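Local coordinates for flagellar motor switch protein FliG (Aquifex aeolicus, PDB 3HJL) that probably forms part of the rotor-mounted switch complex at the base of the flagellar basal body, helping to set the direction of flagellar rotation, at residues T132-L137 / K162-L167; I252-V257 / Q276-N281. All coordinates share one frame; numbering follows the deposited sequence.

Contact 1 of 2, residues T132-L137 / K162-L167; sequences TIALFL and KRIATL
Ala-134 presses its methyl group into the helix 154-166, where CB meets both Arg-163 CB at 3.7 Å and Ile-164 CG1. With so small a side chain at the crossing, the backbones come close: the CA atoms of Ala-134 and Ile-164 are 5.0 Å apart, and the axes of 132-137 and 162-166 come within 8.6 Å, crossing at -62°. With Ile-164 CG1 anti to the carbonyl carbon (chi1 -70°), this branch lies over Ala-134, and the extended chi2 sends CD1 on to within 4.0 Å of Leu-137 CB. Helices 130-137 and 154-166 of the all-helical middle domain of FliG, built on the armadillo repeat motif, pack here through apolar contacts, with no hydrogen bond between the two segments. Arg-163 belongs to the EHPQR motif and lends only its CB to this packing; its guanidinium leads away to a salt bridge with Glu-159, while NE makes a weak hydrogen bond to Gln-131 of the same motif. Leu-167, in the loop after the helix, points toward 132-137, CD1 lying 4.0 Å from Ala-134 O and CD2 meeting Leu-135 CD2 as the two side chains cross obliquely. Thr-166 OG1 hydrogen-bonds to Arg-163 O at 2.9 Å, the donor tilted 33° from the carbonyl plane.

Contact 2 of 2, residues I252-V257 / Q276-N281; sequences IEILKV and QKFLSN
The ring of Phe-278 receives Ile-254 at its edge, where CG2 lies in the ring plane 3.8 Å from CE1, and Leu-255 CD2 comes in obliquely, 4.0 Å from CD1. These contacts join helices 248-255 and 272-279 within the all-helical C-terminal domain of FliG, a protein built on the armadillo repeat motif. Leu-263 and Leu-267 of the intervening helix 260-268 also touch the ring, helix 302-320 packs on Ile-254, and both residues are buried. With Ile-254 CG1 anti to the carbonyl carbon (chi1 -69°), CG2 lies anti to the backbone N and meets the aromatic edge. Leu-255 divides its two methyls: while CD2 turns to the ring, CD1 rests near the 276-281 backbone, 3.9 Å from Phe-278 O and close to Asn-281 CB. Ile-252 CD1 lies 3.2 Å from Asn-281 OD1, the two side chains crossing at about a right angle. Asn-281 ND2 is hydrogen-bonded to Asp-248 OD2 and, weakly, to Lys-277 O, which ties the polar end to both helices. One residue before that lysine, Gln-276 O accepts two bonds from one residue, Ser-280, through its backbone N and its hydroxyl; OG lies 2.8 Å from that oxygen, in the carbonyl plane at a C=O...donor angle of 151°.

Each contact joins a helix to one further along the chain, and both are partly buried rather than wholly core. They hold different elements: contact 1 lies in the middle domain and contact 2 in the C-terminal domain, on opposite sides of the chain's centre, with centres about 73 Å apart. Neither pair of segments shares a hydrogen bond, yet the chemistry differs. Contact 1 includes the arginine of the EHPQR motif; its side-chain contacts are aliphatic and its backbones come close. Contact 2, away from that motif and with its nearest CA atoms further apart, adds an aromatic ring and an amide bonded to a residue beyond the segments.

Contact 1 of 2, residues T132-L137 / K162-L167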
# COMPACT_ATOMS: atom_id res chain seq x y z
N THR A 132 -22.60 0.24 8.43
CA THR A 132 -21.19 0.60 8.24
C THR A 132 -20.88 1.99 8.82
O THR A 132 -19.82 2.19 9.43
CB THR A 132 -20.83 0.60 6.73
OG1 THR A 132 -21.26 -0.63 6.14
CG2 THR A 132 -19.34 0.78 6.50
N ILE A 133 -21.81 2.94 8.63
CA ILE A 133 -21.65 4.30 9.16
C ILE A 133 -21.69 4.25 10.70
O ILE A 133 -20.87 4.88 11.36
CB ILE A 133 -22.75 5.27 8.65
CG1 ILE A 133 -22.82 5.30 7.11
CG2 ILE A 133 -22.48 6.69 9.17
CD1 ILE A 133 -23.88 6.24 6.54
N ALA A 134 -22.62 3.45 11.24
CA ALA A 134 -22.78 3.27 12.69
C ALA A 134 -21.54 2.65 13.32
O ALA A 134 -21.07 3.12 14.35
CB ALA A 134 -23.99 2.40 12.98
N LEU A 135 -21.04 1.58 12.71
CA LEU A 135 -19.81 0.92 13.17
C LEU A 135 -18.61 1.86 13.18
O LEU A 135 -17.78 1.80 14.09
CB LEU A 135 -19.50 -0.33 12.31
CG LEU A 135 -20.34 -1.58 12.60
CD1 LEU A 135 -20.39 -2.53 11.38
CD2 LEU A 135 -19.79 -2.29 13.83
N PHE A 136 -18.51 2.71 12.16
CA PHE A 136 -17.43 3.72 12.04
C PHE A 136 -17.57 4.82 13.10
O PHE A 136 -16.61 5.15 13.80
CB PHE A 136 -17.44 4.34 10.64
CG PHE A 136 -16.28 5.26 10.35
CD1 PHE A 136 -15.05 4.75 10.00
CD2 PHE A 136 -16.44 6.64 10.37
CE1 PHE A 136 -13.98 5.59 9.71
CE2 PHE A 136 -15.37 7.49 10.09
CZ PHE A 136 -14.15 6.97 9.75
N LEU A 137 -18.77 5.40 13.20
CA LEU A 137 -19.04 6.45 14.18
C LEU A 137 -18.94 5.98 15.63
O LEU A 137 -18.55 6.76 16.48
CB LEU A 137 -20.40 7.13 13.94
CG LEU A 137 -20.58 8.00 12.68
CD1 LEU A 137 -21.89 8.76 12.74
CD2 LEU A 137 -19.44 8.97 12.49
N LYS A 162 -29.76 4.96 15.64
CA LYS A 162 -30.52 3.77 16.05
C LYS A 162 -29.64 2.52 15.99
O LYS A 162 -29.72 1.65 16.86
CB LYS A 162 -31.73 3.57 15.14
CG LYS A 162 -32.67 2.41 15.54
CD LYS A 162 -33.67 2.04 14.44
CE LYS A 162 -33.00 1.21 13.33
NZ LYS A 162 -33.96 0.79 12.26
N ARG A 163 -28.85 2.41 14.92
CA ARG A 163 -27.95 1.28 14.72
C ARG A 163 -26.75 1.32 15.68
O ARG A 163 -26.29 0.27 16.12
CB ARG A 163 -27.49 1.18 13.26
CG ARG A 163 -28.56 0.57 12.35
CD ARG A 163 -28.05 0.38 10.94
NE ARG A 163 -28.61 -0.83 10.32
CZ ARG A 163 -29.59 -0.88 9.41
NH1 ARG A 163 -30.15 0.22 8.93
NH2 ARG A 163 -30.00 -2.06 8.96
N ILE A 164 -26.26 2.52 15.98
CA ILE A 164 -25.26 2.69 17.03
C ILE A 164 -25.83 2.20 18.37
O ILE A 164 -25.15 1.49 19.10
CB ILE A 164 -24.80 4.17 17.18
CG1 ILE A 164 -23.97 4.62 15.97
CG2 ILE A 164 -23.94 4.34 18.47
CD1 ILE A 164 -23.76 6.15 15.88
N ALA A 165 -27.08 2.58 18.65
CA ALA A 165 -27.79 2.18 19.88
C ALA A 165 -27.88 0.66 20.06
O ALA A 165 -27.79 0.16 21.19
CB ALA A 165 -29.21 2.80 19.90
N THR A 166 -28.09 -0.06 18.97
CA THR A 166 -28.25 -1.51 19.00
C THR A 166 -26.92 -2.29 19.03
O THR A 166 -26.94 -3.50 19.23
CB THR A 166 -29.11 -1.99 17.81
OG1 THR A 166 -28.46 -1.64 16.58
CG2 THR A 166 -30.48 -1.36 17.85
N LEU A 167 -25.79 -1.60 18.84
CA LEU A 167 -24.47 -2.27 18.84
C LEU A 167 -24.16 -2.86 20.20
O LEU A 167 -24.38 -2.22 21.22
CB LEU A 167 -23.32 -1.32 18.45
CG LEU A 167 -23.24 -0.82 16.99
CD1 LEU A 167 -22.07 0.12 16.79
CD2 LEU A 167 -23.14 -1.98 16.01

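Contact 2 of 2, residues I252-V257 / Q276-N281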
# COMPACT_ATOMS: atom_id res chain seq x y z
N ILE A 252 23.61 18.31 -40.41
CA ILE A 252 24.60 17.64 -41.29
C ILE A 252 25.36 16.54 -40.55
O ILE A 252 25.50 15.43 -41.07
CB ILE A 252 25.64 18.66 -41.89
CG1 ILE A 252 25.16 19.20 -43.23
CG2 ILE A 252 26.98 17.98 -42.13
CD1 ILE A 252 23.89 19.99 -43.15
N GLU A 253 25.81 16.83 -39.33
CA GLU A 253 26.54 15.86 -38.51
C GLU A 253 25.65 14.70 -38.04
O GLU A 253 26.13 13.57 -37.89
CB GLU A 253 27.19 16.54 -37.30
CG GLU A 253 28.19 17.65 -37.64
CD GLU A 253 29.36 17.18 -38.51
OE1 GLU A 253 29.74 15.99 -38.43
OE2 GLU A 253 29.90 18.02 -39.26
N ILE A 254 24.37 14.99 -37.80
CA ILE A 254 23.39 13.96 -37.43
C ILE A 254 23.12 13.03 -38.62
O ILE A 254 23.08 11.80 -38.47
CB ILE A 254 22.06 14.59 -36.93
CG1 ILE A 254 22.27 15.29 -35.58
CG2 ILE A 254 21.00 13.52 -36.77
CD1 ILE A 254 21.19 16.31 -35.27
N LEU A 255 22.94 13.61 -39.81
CA LEU A 255 22.73 12.85 -41.05
C LEU A 255 23.92 11.94 -41.40
O LEU A 255 23.75 10.92 -42.08
CB LEU A 255 22.42 13.80 -42.22
CG LEU A 255 21.05 14.48 -42.19
CD1 LEU A 255 21.01 15.67 -43.14
CD2 LEU A 255 19.95 13.48 -42.52
N LYS A 256 25.12 12.33 -40.97
CA LYS A 256 26.33 11.49 -41.12
C LYS A 256 26.31 10.21 -40.26
O LYS A 256 26.96 9.23 -40.61
CB LYS A 256 27.60 12.31 -40.82
CG LYS A 256 27.98 13.30 -41.92
CD LYS A 256 29.09 14.25 -41.49
CE LYS A 256 29.49 15.18 -42.63
NZ LYS A 256 30.40 16.28 -42.20
N VAL A 257 25.54 10.20 -39.16
CA VAL A 257 25.52 9.07 -38.20
C VAL A 257 24.22 8.25 -38.19
O VAL A 257 24.28 7.01 -38.15
CB VAL A 257 25.85 9.53 -36.74
CG1 VAL A 257 24.97 10.68 -36.32
CG2 VAL A 257 25.73 8.37 -35.76
N GLN A 276 11.31 19.19 -42.86
CA GLN A 276 12.06 20.09 -43.75
C GLN A 276 13.44 20.46 -43.22
O GLN A 276 14.35 20.75 -44.00
CB GLN A 276 11.26 21.37 -44.06
CG GLN A 276 9.97 21.16 -44.86
CD GLN A 276 10.19 20.47 -46.20
OE1 GLN A 276 11.25 20.58 -46.82
NE2 GLN A 276 9.17 19.74 -46.65
N LYS A 277 13.61 20.45 -41.90
CA LYS A 277 14.90 20.72 -41.28
C LYS A 277 15.95 19.68 -41.68
O LYS A 277 17.10 20.02 -41.94
CB LYS A 277 14.75 20.78 -39.76
CG LYS A 277 15.96 21.29 -39.04
CD LYS A 277 15.60 22.11 -37.81
CE LYS A 277 16.81 22.83 -37.25
NZ LYS A 277 17.40 23.82 -38.20
N PHE A 278 15.53 18.41 -41.72
CA PHE A 278 16.40 17.32 -42.17
C PHE A 278 16.53 17.27 -43.70
O PHE A 278 17.64 17.23 -44.23
CB PHE A 278 15.92 15.96 -41.64
CG PHE A 278 16.31 15.69 -40.21
CD1 PHE A 278 17.61 15.32 -39.90
CD2 PHE A 278 15.37 15.78 -39.18
CE1 PHE A 278 17.98 15.05 -38.59
CE2 PHE A 278 15.74 15.50 -37.86
CZ PHE A 278 17.03 15.14 -37.56
N LEU A 279 15.39 17.31 -44.39
CA LEU A 279 15.34 17.26 -45.86
C LEU A 279 16.12 18.37 -46.57
O LEU A 279 16.73 18.13 -47.62
CB LEU A 279 13.88 17.29 -46.35
CG LEU A 279 13.03 16.06 -46.04
CD1 LEU A 279 11.56 16.37 -46.28
CD2 LEU A 279 13.48 14.84 -46.86
N SER A 280 16.12 19.58 -46.01
CA SER A 280 16.84 20.71 -46.60
C SER A 280 18.36 20.61 -46.47
O SER A 280 19.08 21.38 -47.12
CB SER A 280 16.39 22.03 -45.96
OG SER A 280 16.76 22.07 -44.60
N ASN A 281 18.85 19.72 -45.61
CA ASN A 281 20.28 19.50 -45.42
C ASN A 281 20.83 18.26 -46.14
O ASN A 281 22.03 17.97 -46.07
CB ASN A 281 20.60 19.44 -43.92
CG ASN A 281 20.56 20.83 -43.27
OD1 ASN A 281 21.26 21.74 -43.71
ND2 ASN A 281 19.76 20.98 -42.22